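PDB 2QZU: putative sulfatase yidJ from Bacteroides fragilis, which probably acts as an arylsulfatase, hydrolysing sulfate esters with the help of a bound metal ion. Local coordinates for residues 34-39 with 230-235; 49-54 with 278-283; 197-202 with 236-241; 309-314 with 334-339. All blocks are in the same frame, centred on the assembly; numbering follows the deposited sequence.

Contact 1 of 4, residues 34-39 with 230-235; sequences MADQYR and PPHTGY
Gln37 reaches across to the loop of His232 and Tyr235. Its CB rests 3.7 Å from His232 CA. With CG anti to the backbone N (chi1 -160°) and the chain extended beyond it, the amide is carried past the imidazole, where Gln37 CD lies 3.8 Å and Gln37 OE1 3.2 Å from His232 CD2. The hydrogen bond of that oxygen is to Lys326 NZ. On the other branch of the amide, NE2 gives Tyr235 OH a weak, strongly bent hydrogen bond of 3.0 Å (N-H...O angle 121°), the two side chains crossing at about a right angle. Asp36 lies alongside His232, pointing the same way, its carboxylate turned 84° from the ring and OD1 3.1 Å from the same CD2; its OD2 is in salt bridges with Arg80 and Lys132. Asp36 and Gln37 are the middle residues of a type II beta turn, Ala35 to Tyr38, at the end of strand 29-35. Here, at the C-terminal ends of the parallel strands, sulfatases keep their active site, and Asp36 touches Ser76, the serine predicted to become 3-oxoalanine but unmodified here. Pro231, joined to Pro230 by a cis peptide, packs against the turn. Pro231 CD lies 3.2 Å from Asp36 O and 3.9 Å from Ala35 CB, while the Tyr38 ring approaches obliquely with CD2. His232 NE2 has a weak hydrogen bond to Glu23 of the second subunit.

Contact 2 of 4, residues 49-54 with 278-283; sequences EPVKTP and NYYACI
Tyr280 and Ile283, one turn apart on the long helix 267-299, receive the loop of Glu49, Val51 and Thr53 that leads into helix 54-61. The phenol OH donates a 2.7 Å hydrogen bond to Glu49 OE2, meeting it from above the carboxylate, 45° out of its plane, while Glu49 OE2 itself stays near the plane of the ring at its edge. Arg39 forms a salt bridge with the same carboxylate, NH1 at OE1 and NH2 close to OE2, so OE2 lies between the phenol OH and the guanidinium. Val51 covers one face of the tyrosine: its CB stands 4.0 Å from the ring centroid in a CH-pi contact. Because CG2 is anti to the backbone N, that methyl drops between the two helix residues, 3.7 Å from Tyr280 CD1 and 3.8 Å from Ile283 CG2. Within the sulfatase family fold, the loop between strand 29-35 and helix 54-61 thus lies against helix 267-299. Thr53 sits at the N-cap position of helix 54-61 without a capping bond from its side chain; its OG1 is hydrogen-bonded to Gly44 N and to Asp57 OD1. Thr53 CG2 meets Ile283 CG2 methyl to methyl at 3.6 Å. Leu254 of helix 251-254 touches both Pro50 and Tyr280.

Contact 3 of 4, residues 197-202 with 236-241; sequences NQWGPE and ELVPDR
Glu202 OE2 receives a 2.7 Å salt-bridged hydrogen bond from Arg241 NH2. The two side chains meet tip to tip, NH2 standing above the carboxylate plane, and the carboxylate and guanidinium are turned 57° against each other. The other oxygen, Glu202 OE1, is met on its anti side by Gln198 NE2 at 3.1 Å, so both oxygens of the carboxylate have a donor. Trp199 carries most of the contact, its CG anti to the backbone N (chi1 -166°) and its indole between two prolines. Pro239 CD stands over one face, 3.5 Å from the centroid of the five-membered ring in a CH-pi contact, and Pro201 CD covers the opposite face. Val238 CG2 lies on the Pro239 side near the rim, 3.7 Å from Trp199 CZ2. Trp199 NE1 gives a 2.9 Å hydrogen bond to Leu237 O, on a lone pair in the carbonyl plane, although the bond is bent (N-H...O 135°), with the oxygen tilted out of the indole plane. Trp199 and Pro239 are the N-cap residues of helices 200-213 and 240-244, so the contact joins two helix starts; Asn289 of helix 267-299 packs against Trp199 and Glu202, and Asp240 forms a salt bridge with Lys373 of the second subunit.

Contact 4 of 4, residues 309-314 with 334-339; sequences VFTSDH and MRIPMI
Phe310 and Pro337 cross obliquely, with Phe310 CE2 3.9 Å from Pro337 CG. The same proline presents CD to Ser312 CB at 3.7 Å, so its ring lies against two residues that alternate along the facing chain. Thr311 points to the other side of the sheet. Its OG1, anti to the backbone N (chi1 -171°), donates a 2.8 Å hydrogen bond to Pro337 O, which it meets nearly along the C=O axis. Ile336 approaches Thr311 at a slant; Ile336 CD1 comes 3.2 Å from Ser312 O and also lies against that OG1, while the CG2 branch meets Ser312 O and His314 CA. Met338, a selenomethionine bent at both chi2 and chi3, curls its CE to 3.5 Å from Thr311 OG1; its selenium lies nearest Thr311 OG1 and CB, with Val309 CG1 more distant. The hydroxyl thus sits among apolar methyl groups (Ile336 CD1, Met338 CE) with a carbonyl for its partner. Phe310 and Ile339 form an antiparallel hydrogen-bonded pair. Phe310 N bonds to Ile339 O at 2.8 Å. The return bond, from Ile339 N to Phe310 O, is 2.9 Å, and both are nearly straight. Past the strand end the pairing lapses: Ser312 N is buried without a partner; Ser312 OG is hydrogen-bonded to Ala35 O and Tyr38 N. Strand 306-311 lies in the mixed sheet between 29-35, parallel to it, and 338-341, antiparallel to it. Helix 54-61 covers the face of Phe310 and Ile339 through Leu56, and on that side Tyr38 also meets the Phe310 ring edge-to-face.

From the N terminus, residues 34-39 open contact 1 at the end of strand 29-35. Residues 49-54 then open contact 2 ahead of helix 54-61, and contact 3 opens at 197-202. Contact 1 closes first, at 230-235; contact 3 follows directly at 236-241, and contact 2 at 278-283 in helix 267-299. Contacts 1 and 2 therefore cross, as do 1 and 3, while the whole of contact 3 falls within the span of contact 2. Contact 4 comes later, in series, closing the connection, with helix 331-334 in it, between strands 306-311 and 338-341. Contact 1 touches all the others, tying the central sheet to helix 267-299 and the helix starts of contact 3.

Contact 1 of 4, residues 34-39 with 230-235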
# COMPACT_ATOMS: atom_id res chain seq x y z
N MSE A 34 7.76 -23.41 -4.35
CA MSE A 34 8.46 -22.40 -3.58
C MSE A 34 7.54 -21.22 -3.35
O MSE A 34 6.66 -20.92 -4.16
CB MSE A 34 9.75 -21.95 -4.29
CG MSE A 34 9.55 -21.28 -5.63
SE MSE A 34 11.26 -20.74 -6.40
CE MSE A 34 11.05 -21.45 -8.18
N ALA A 35 7.72 -20.57 -2.21
CA ALA A 35 6.94 -19.42 -1.83
C ALA A 35 7.98 -18.35 -1.56
O ALA A 35 8.92 -18.58 -0.80
CB ALA A 35 6.13 -19.71 -0.57
N ASP A 36 7.83 -17.20 -2.20
CA ASP A 36 8.79 -16.13 -2.05
C ASP A 36 8.82 -15.49 -0.66
O ASP A 36 7.79 -15.31 -0.01
CB ASP A 36 8.50 -15.07 -3.13
CG ASP A 36 9.62 -14.06 -3.27
OD1 ASP A 36 9.78 -13.21 -2.37
OD2 ASP A 36 10.33 -14.11 -4.29
N GLN A 37 10.03 -15.18 -0.19
CA GLN A 37 10.21 -14.50 1.09
C GLN A 37 9.68 -15.27 2.30
O GLN A 37 9.16 -14.67 3.25
CB GLN A 37 9.56 -13.12 1.00
CG GLN A 37 10.03 -12.11 2.02
CD GLN A 37 9.93 -10.70 1.48
OE1 GLN A 37 10.61 -10.36 0.50
NE2 GLN A 37 9.10 -9.87 2.09
N TYR A 38 9.85 -16.59 2.28
CA TYR A 38 9.38 -17.46 3.36
C TYR A 38 10.55 -17.82 4.30
O TYR A 38 11.52 -18.46 3.89
CB TYR A 38 8.79 -18.74 2.74
CG TYR A 38 7.99 -19.62 3.69
CD1 TYR A 38 8.55 -20.12 4.86
CD2 TYR A 38 6.67 -19.96 3.39
CE1 TYR A 38 7.82 -20.95 5.72
CE2 TYR A 38 5.93 -20.79 4.24
CZ TYR A 38 6.51 -21.27 5.40
OH TYR A 38 5.79 -22.09 6.25
N ARG A 39 10.45 -17.40 5.57
CA ARG A 39 11.50 -17.69 6.56
C ARG A 39 11.54 -19.15 6.98
O ARG A 39 10.50 -19.77 7.21
CB ARG A 39 11.31 -16.83 7.81
CG ARG A 39 11.67 -15.37 7.62
CD ARG A 39 11.75 -14.62 8.95
NE ARG A 39 10.47 -14.49 9.63
CZ ARG A 39 10.01 -15.35 10.55
NH1 ARG A 39 10.73 -16.41 10.90
NH2 ARG A 39 8.84 -15.13 11.13
N PRO A 230 3.14 -14.84 -2.23
CA PRO A 230 3.08 -14.67 -0.77
C PRO A 230 4.00 -15.74 -0.17
O PRO A 230 4.18 -16.80 -0.77
CB PRO A 230 1.61 -14.95 -0.45
CG PRO A 230 0.89 -14.56 -1.72
CD PRO A 230 1.80 -15.11 -2.80
N PRO A 231 4.55 -15.51 1.03
CA PRO A 231 4.40 -14.37 1.93
C PRO A 231 5.21 -13.11 1.62
O PRO A 231 5.51 -12.33 2.52
CB PRO A 231 4.76 -14.96 3.29
CG PRO A 231 5.86 -15.90 2.93
CD PRO A 231 5.35 -16.57 1.67
N HIS A 232 5.55 -12.90 0.35
CA HIS A 232 6.28 -11.70 -0.05
C HIS A 232 5.31 -10.53 0.15
O HIS A 232 4.10 -10.73 0.17
CB HIS A 232 6.72 -11.81 -1.51
CG HIS A 232 7.43 -10.60 -2.03
ND1 HIS A 232 6.76 -9.53 -2.60
CD2 HIS A 232 8.75 -10.30 -2.10
CE1 HIS A 232 7.64 -8.63 -3.00
NE2 HIS A 232 8.85 -9.07 -2.71
N THR A 233 5.85 -9.32 0.29
CA THR A 233 5.01 -8.15 0.55
C THR A 233 3.73 -7.99 -0.19
O THR A 233 3.56 -8.42 -1.34
CB THR A 233 5.76 -6.83 0.44
OG1 THR A 233 6.59 -6.85 -0.72
CG2 THR A 233 6.58 -6.59 1.71
N GLY A 234 2.88 -7.26 0.51
CA GLY A 234 1.52 -7.03 0.11
C GLY A 234 1.09 -8.03 1.16
O GLY A 234 0.30 -8.92 0.90
N TYR A 235 1.70 -7.91 2.35
CA TYR A 235 1.41 -8.82 3.46
C TYR A 235 -0.07 -8.83 3.80
O TYR A 235 -0.61 -9.86 4.18
CB TYR A 235 2.18 -8.43 4.74
CG TYR A 235 3.70 -8.53 4.66
CD1 TYR A 235 4.33 -9.67 4.16
CD2 TYR A 235 4.49 -7.48 5.13
CE1 TYR A 235 5.73 -9.75 4.11
CE2 TYR A 235 5.88 -7.56 5.09
CZ TYR A 235 6.49 -8.69 4.58
OH TYR A 235 7.87 -8.74 4.54

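Contact 2 of 4, residues 49-54 with 278-283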
# COMPACT_ATOMS: atom_id res chain seq x y z
N GLU A 49 7.94 -20.92 16.33
CA GLU A 49 6.94 -19.86 16.18
C GLU A 49 5.54 -20.46 16.09
O GLU A 49 5.36 -21.57 15.58
CB GLU A 49 7.24 -19.04 14.92
CG GLU A 49 8.66 -18.49 14.91
CD GLU A 49 8.98 -17.65 13.68
OE1 GLU A 49 10.18 -17.38 13.45
OE2 GLU A 49 8.05 -17.26 12.94
N PRO A 50 4.53 -19.73 16.59
CA PRO A 50 3.14 -20.21 16.56
C PRO A 50 2.42 -20.04 15.23
O PRO A 50 1.25 -19.64 15.20
CB PRO A 50 2.49 -19.41 17.68
CG PRO A 50 3.15 -18.08 17.52
CD PRO A 50 4.61 -18.43 17.29
N VAL A 51 3.10 -20.33 14.13
CA VAL A 51 2.48 -20.22 12.83
C VAL A 51 1.90 -21.59 12.48
O VAL A 51 2.51 -22.62 12.76
CB VAL A 51 3.50 -19.76 11.75
CG1 VAL A 51 4.64 -20.76 11.63
CG2 VAL A 51 2.79 -19.57 10.42
N LYS A 52 0.71 -21.59 11.88
CA LYS A 52 0.04 -22.83 11.52
C LYS A 52 0.30 -23.25 10.08
O LYS A 52 -0.07 -22.54 9.14
CB LYS A 52 -1.46 -22.70 11.75
CG LYS A 52 -1.82 -22.40 13.20
CD LYS A 52 -3.32 -22.25 13.39
CE LYS A 52 -3.66 -21.97 14.84
NZ LYS A 52 -3.22 -23.08 15.73
N THR A 53 0.95 -24.40 9.92
CA THR A 53 1.27 -24.96 8.61
C THR A 53 1.01 -26.47 8.66
O THR A 53 1.92 -27.28 8.51
CB THR A 53 2.76 -24.73 8.24
OG1 THR A 53 3.61 -25.34 9.23
CG2 THR A 53 3.07 -23.24 8.18
N PRO A 54 -0.26 -26.86 8.85
CA PRO A 54 -0.58 -28.29 8.91
C PRO A 54 -0.19 -29.13 7.69
O PRO A 54 0.21 -30.28 7.83
CB PRO A 54 -2.08 -28.30 9.19
CG PRO A 54 -2.56 -27.04 8.51
CD PRO A 54 -1.49 -26.04 8.92
N ASN A 278 -0.11 -10.66 9.61
CA ASN A 278 -0.44 -10.88 8.21
C ASN A 278 0.60 -11.76 7.52
O ASN A 278 0.28 -12.46 6.56
CB ASN A 278 -0.61 -9.54 7.49
CG ASN A 278 -1.96 -8.91 7.76
OD1 ASN A 278 -2.15 -7.70 7.59
ND2 ASN A 278 -2.93 -9.73 8.16
N TYR A 279 1.84 -11.72 8.01
CA TYR A 279 2.88 -12.57 7.44
C TYR A 279 2.49 -14.02 7.71
O TYR A 279 2.53 -14.87 6.81
CB TYR A 279 4.24 -12.27 8.09
CG TYR A 279 5.40 -13.04 7.48
CD1 TYR A 279 5.79 -12.83 6.16
CD2 TYR A 279 6.10 -13.98 8.23
CE1 TYR A 279 6.87 -13.53 5.60
CE2 TYR A 279 7.18 -14.69 7.69
CZ TYR A 279 7.56 -14.45 6.37
OH TYR A 279 8.63 -15.14 5.85
N TYR A 280 2.08 -14.31 8.94
CA TYR A 280 1.66 -15.67 9.28
C TYR A 280 0.40 -16.06 8.51
O TYR A 280 0.26 -17.21 8.10
CB TYR A 280 1.41 -15.81 10.79
CG TYR A 280 2.66 -15.83 11.67
CD1 TYR A 280 3.92 -16.10 11.13
CD2 TYR A 280 2.56 -15.61 13.04
CE1 TYR A 280 5.05 -16.15 11.96
CE2 TYR A 280 3.68 -15.67 13.87
CZ TYR A 280 4.92 -15.94 13.32
OH TYR A 280 6.01 -15.99 14.14
N ALA A 281 -0.51 -15.10 8.31
CA ALA A 281 -1.74 -15.36 7.58
C ALA A 281 -1.40 -15.82 6.16
O ALA A 281 -1.98 -16.79 5.66
CB ALA A 281 -2.63 -14.10 7.52
N CYS A 282 -0.45 -15.13 5.53
CA CYS A 282 -0.02 -15.48 4.18
C CYS A 282 0.55 -16.88 4.16
O CYS A 282 0.24 -17.66 3.26
CB CYS A 282 1.05 -14.50 3.69
SG CYS A 282 0.42 -12.88 3.16
N ILE A 283 1.39 -17.19 5.14
CA ILE A 283 2.00 -18.51 5.22
C ILE A 283 0.96 -19.61 5.37
O ILE A 283 1.03 -20.63 4.69
CB ILE A 283 3.02 -18.57 6.37
CG1 ILE A 283 4.26 -17.77 5.98
CG2 ILE A 283 3.36 -20.01 6.70
CD1 ILE A 283 5.35 -17.72 7.05

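Contact 3 of 4, residues 197-202 with 236-241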
# COMPACT_ATOMS: atom_id res chain seq x y z
N ASN A 197 -9.24 -12.75 -10.76
CA ASN A 197 -9.86 -12.24 -9.54
C ASN A 197 -9.88 -13.35 -8.49
O ASN A 197 -10.94 -13.83 -8.08
CB ASN A 197 -11.28 -11.76 -9.83
CG ASN A 197 -11.31 -10.46 -10.64
OD1 ASN A 197 -12.33 -10.10 -11.22
ND2 ASN A 197 -10.18 -9.76 -10.67
N GLN A 198 -8.69 -13.76 -8.07
CA GLN A 198 -8.52 -14.81 -7.08
C GLN A 198 -7.13 -14.64 -6.48
O GLN A 198 -6.23 -14.12 -7.13
CB GLN A 198 -8.64 -16.18 -7.77
CG GLN A 198 -8.37 -17.38 -6.89
CD GLN A 198 -8.83 -18.68 -7.52
OE1 GLN A 198 -8.62 -18.92 -8.71
NE2 GLN A 198 -9.46 -19.54 -6.72
N TRP A 199 -6.96 -15.07 -5.23
CA TRP A 199 -5.66 -14.94 -4.57
C TRP A 199 -4.64 -15.76 -5.34
O TRP A 199 -4.90 -16.91 -5.71
CB TRP A 199 -5.76 -15.42 -3.11
CG TRP A 199 -4.59 -15.02 -2.24
CD1 TRP A 199 -4.00 -13.78 -2.17
CD2 TRP A 199 -3.90 -15.85 -1.30
NE1 TRP A 199 -2.99 -13.80 -1.23
CE2 TRP A 199 -2.90 -15.05 -0.69
CE3 TRP A 199 -4.02 -17.19 -0.92
CZ2 TRP A 199 -2.04 -15.55 0.29
CZ3 TRP A 199 -3.16 -17.69 0.06
CH2 TRP A 199 -2.18 -16.87 0.66
N GLY A 200 -3.47 -15.17 -5.59
CA GLY A 200 -2.43 -15.84 -6.35
C GLY A 200 -2.22 -17.32 -6.07
O GLY A 200 -2.38 -18.14 -6.98
N PRO A 201 -1.86 -17.70 -4.83
CA PRO A 201 -1.63 -19.10 -4.45
C PRO A 201 -2.81 -20.01 -4.76
O PRO A 201 -2.62 -21.18 -5.07
CB PRO A 201 -1.35 -19.01 -2.96
CG PRO A 201 -0.66 -17.67 -2.84
CD PRO A 201 -1.55 -16.80 -3.70
N GLU A 202 -4.02 -19.46 -4.66
CA GLU A 202 -5.23 -20.22 -4.94
C GLU A 202 -5.33 -20.58 -6.41
O GLU A 202 -5.59 -21.73 -6.76
CB GLU A 202 -6.47 -19.40 -4.55
CG GLU A 202 -6.98 -19.63 -3.16
CD GLU A 202 -8.27 -18.87 -2.89
OE1 GLU A 202 -9.19 -18.97 -3.72
OE2 GLU A 202 -8.35 -18.19 -1.85
N GLU A 236 -0.72 -7.68 3.66
CA GLU A 236 -2.14 -7.57 3.97
C GLU A 236 -3.03 -8.13 2.87
O GLU A 236 -4.23 -8.32 3.07
CB GLU A 236 -2.52 -6.11 4.22
CG GLU A 236 -2.82 -5.30 2.95
CD GLU A 236 -1.58 -4.77 2.24
OE1 GLU A 236 -0.47 -5.25 2.53
OE2 GLU A 236 -1.73 -3.87 1.39
N LEU A 237 -2.44 -8.39 1.71
CA LEU A 237 -3.19 -8.90 0.57
C LEU A 237 -3.33 -10.42 0.63
O LEU A 237 -2.74 -11.16 -0.17
CB LEU A 237 -2.51 -8.45 -0.72
CG LEU A 237 -2.30 -6.93 -0.83
CD1 LEU A 237 -1.49 -6.63 -2.07
CD2 LEU A 237 -3.65 -6.21 -0.88
N VAL A 238 -4.12 -10.87 1.60
CA VAL A 238 -4.39 -12.28 1.84
C VAL A 238 -5.85 -12.39 2.28
O VAL A 238 -6.36 -11.50 2.96
CB VAL A 238 -3.44 -12.83 2.94
CG1 VAL A 238 -3.53 -11.97 4.20
CG2 VAL A 238 -3.78 -14.28 3.25
N PRO A 239 -6.55 -13.45 1.87
CA PRO A 239 -7.96 -13.60 2.26
C PRO A 239 -8.20 -13.49 3.76
O PRO A 239 -7.40 -13.96 4.58
CB PRO A 239 -8.32 -14.98 1.71
CG PRO A 239 -7.51 -15.02 0.43
CD PRO A 239 -6.16 -14.51 0.91
N ASP A 240 -9.33 -12.88 4.10
CA ASP A 240 -9.71 -12.66 5.49
C ASP A 240 -9.74 -13.91 6.37
O ASP A 240 -9.42 -13.83 7.55
CB ASP A 240 -11.08 -11.98 5.55
CG ASP A 240 -11.08 -10.62 4.88
OD1 ASP A 240 -10.14 -9.85 5.14
OD2 ASP A 240 -12.02 -10.33 4.11
N ARG A 241 -10.12 -15.05 5.80
CA ARG A 241 -10.18 -16.27 6.60
C ARG A 241 -8.82 -16.65 7.18
O ARG A 241 -8.75 -17.24 8.26
CB ARG A 241 -10.77 -17.43 5.78
CG ARG A 241 -10.06 -17.77 4.49
CD ARG A 241 -10.80 -18.91 3.79
NE ARG A 241 -10.12 -19.39 2.58
CZ ARG A 241 -10.10 -18.75 1.42
NH1 ARG A 241 -10.71 -17.58 1.29
NH2 ARG A 241 -9.47 -19.28 0.38

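Contact 4 of 4, residues 309-314 with 334-339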
# COMPACT_ATOMS: atom_id res chain seq x y z
N VAL A 309 9.45 -30.84 -3.46
CA VAL A 309 10.30 -29.93 -2.71
C VAL A 309 9.54 -28.67 -2.35
O VAL A 309 8.83 -28.12 -3.20
CB VAL A 309 11.53 -29.48 -3.55
CG1 VAL A 309 12.41 -28.55 -2.73
CG2 VAL A 309 12.31 -30.68 -4.04
N PHE A 310 9.64 -28.23 -1.10
CA PHE A 310 9.03 -26.96 -0.71
C PHE A 310 10.17 -26.12 -0.16
O PHE A 310 10.82 -26.50 0.81
CB PHE A 310 7.97 -27.09 0.39
CG PHE A 310 7.36 -25.76 0.78
CD1 PHE A 310 6.44 -25.14 -0.05
CD2 PHE A 310 7.79 -25.08 1.92
CE1 PHE A 310 5.95 -23.87 0.23
CE2 PHE A 310 7.32 -23.80 2.21
CZ PHE A 310 6.39 -23.19 1.37
N THR A 311 10.41 -24.97 -0.78
CA THR A 311 11.50 -24.12 -0.34
C THR A 311 11.20 -22.65 -0.63
O THR A 311 10.06 -22.29 -0.94
CB THR A 311 12.83 -24.56 -1.03
OG1 THR A 311 13.94 -23.87 -0.45
CG2 THR A 311 12.77 -24.29 -2.51
N SER A 312 12.20 -21.79 -0.51
CA SER A 312 12.01 -20.36 -0.74
C SER A 312 13.32 -19.73 -1.21
O SER A 312 14.39 -20.28 -0.96
CB SER A 312 11.54 -19.67 0.55
OG SER A 312 11.27 -18.30 0.34
N ASP A 313 13.23 -18.59 -1.87
CA ASP A 313 14.42 -17.92 -2.37
C ASP A 313 15.16 -17.15 -1.29
O ASP A 313 16.36 -16.90 -1.41
CB ASP A 313 14.06 -17.00 -3.55
CG ASP A 313 12.97 -15.98 -3.23
OD1 ASP A 313 12.25 -16.14 -2.22
OD2 ASP A 313 12.82 -15.02 -4.01
N HIS A 314 14.46 -16.78 -0.22
CA HIS A 314 15.05 -16.05 0.90
C HIS A 314 14.05 -15.76 2.00
O HIS A 314 12.84 -15.91 1.81
CB HIS A 314 15.68 -14.73 0.42
CG HIS A 314 14.71 -13.80 -0.22
ND1 HIS A 314 13.76 -13.09 0.49
CD2 HIS A 314 14.53 -13.45 -1.52
CE1 HIS A 314 13.04 -12.36 -0.34
NE2 HIS A 314 13.49 -12.56 -1.57
N MSE A 334 18.88 -15.23 5.57
CA MSE A 334 19.44 -16.40 4.89
C MSE A 334 18.68 -17.72 5.05
O MSE A 334 18.59 -18.50 4.11
CB MSE A 334 20.90 -16.63 5.34
CG MSE A 334 21.88 -15.53 4.96
SE MSE A 334 23.73 -16.04 5.37
CE MSE A 334 23.98 -17.31 3.94
N ARG A 335 18.13 -17.97 6.24
CA ARG A 335 17.41 -19.22 6.49
C ARG A 335 16.11 -19.36 5.70
O ARG A 335 15.24 -18.48 5.73
CB ARG A 335 17.16 -19.39 7.99
CG ARG A 335 18.39 -19.85 8.76
CD ARG A 335 18.48 -21.37 8.77
NE ARG A 335 17.31 -21.93 9.45
CZ ARG A 335 16.35 -22.64 8.86
NH1 ARG A 335 15.33 -23.08 9.57
NH2 ARG A 335 16.42 -22.93 7.56
N ILE A 336 15.99 -20.49 5.00
CA ILE A 336 14.81 -20.78 4.20
C ILE A 336 14.28 -22.18 4.50
O ILE A 336 15.00 -23.05 5.00
CB ILE A 336 15.12 -20.73 2.68
CG1 ILE A 336 16.25 -21.71 2.35
CG2 ILE A 336 15.49 -19.32 2.27
CD1 ILE A 336 16.49 -21.91 0.85
N PRO A 337 12.98 -22.40 4.23
CA PRO A 337 12.42 -23.72 4.48
C PRO A 337 12.97 -24.63 3.39
O PRO A 337 13.36 -24.16 2.31
CB PRO A 337 10.92 -23.49 4.33
CG PRO A 337 10.85 -22.41 3.30
CD PRO A 337 11.94 -21.46 3.77
N MSE A 338 13.02 -25.92 3.67
CA MSE A 338 13.54 -26.89 2.72
C MSE A 338 13.01 -28.24 3.15
O MSE A 338 13.62 -28.94 3.96
CB MSE A 338 15.07 -26.88 2.74
CG MSE A 338 15.75 -27.85 1.80
SE MSE A 338 15.64 -27.34 -0.06
CE MSE A 338 16.87 -25.82 -0.05
N ILE A 339 11.84 -28.59 2.61
CA ILE A 339 11.18 -29.86 2.90
C ILE A 339 11.16 -30.67 1.61
O ILE A 339 10.79 -30.16 0.55
CB ILE A 339 9.73 -29.63 3.37
CG1 ILE A 339 9.71 -28.78 4.64
CG2 ILE A 339 9.04 -30.97 3.62
CD1 ILE A 339 8.33 -28.38 5.09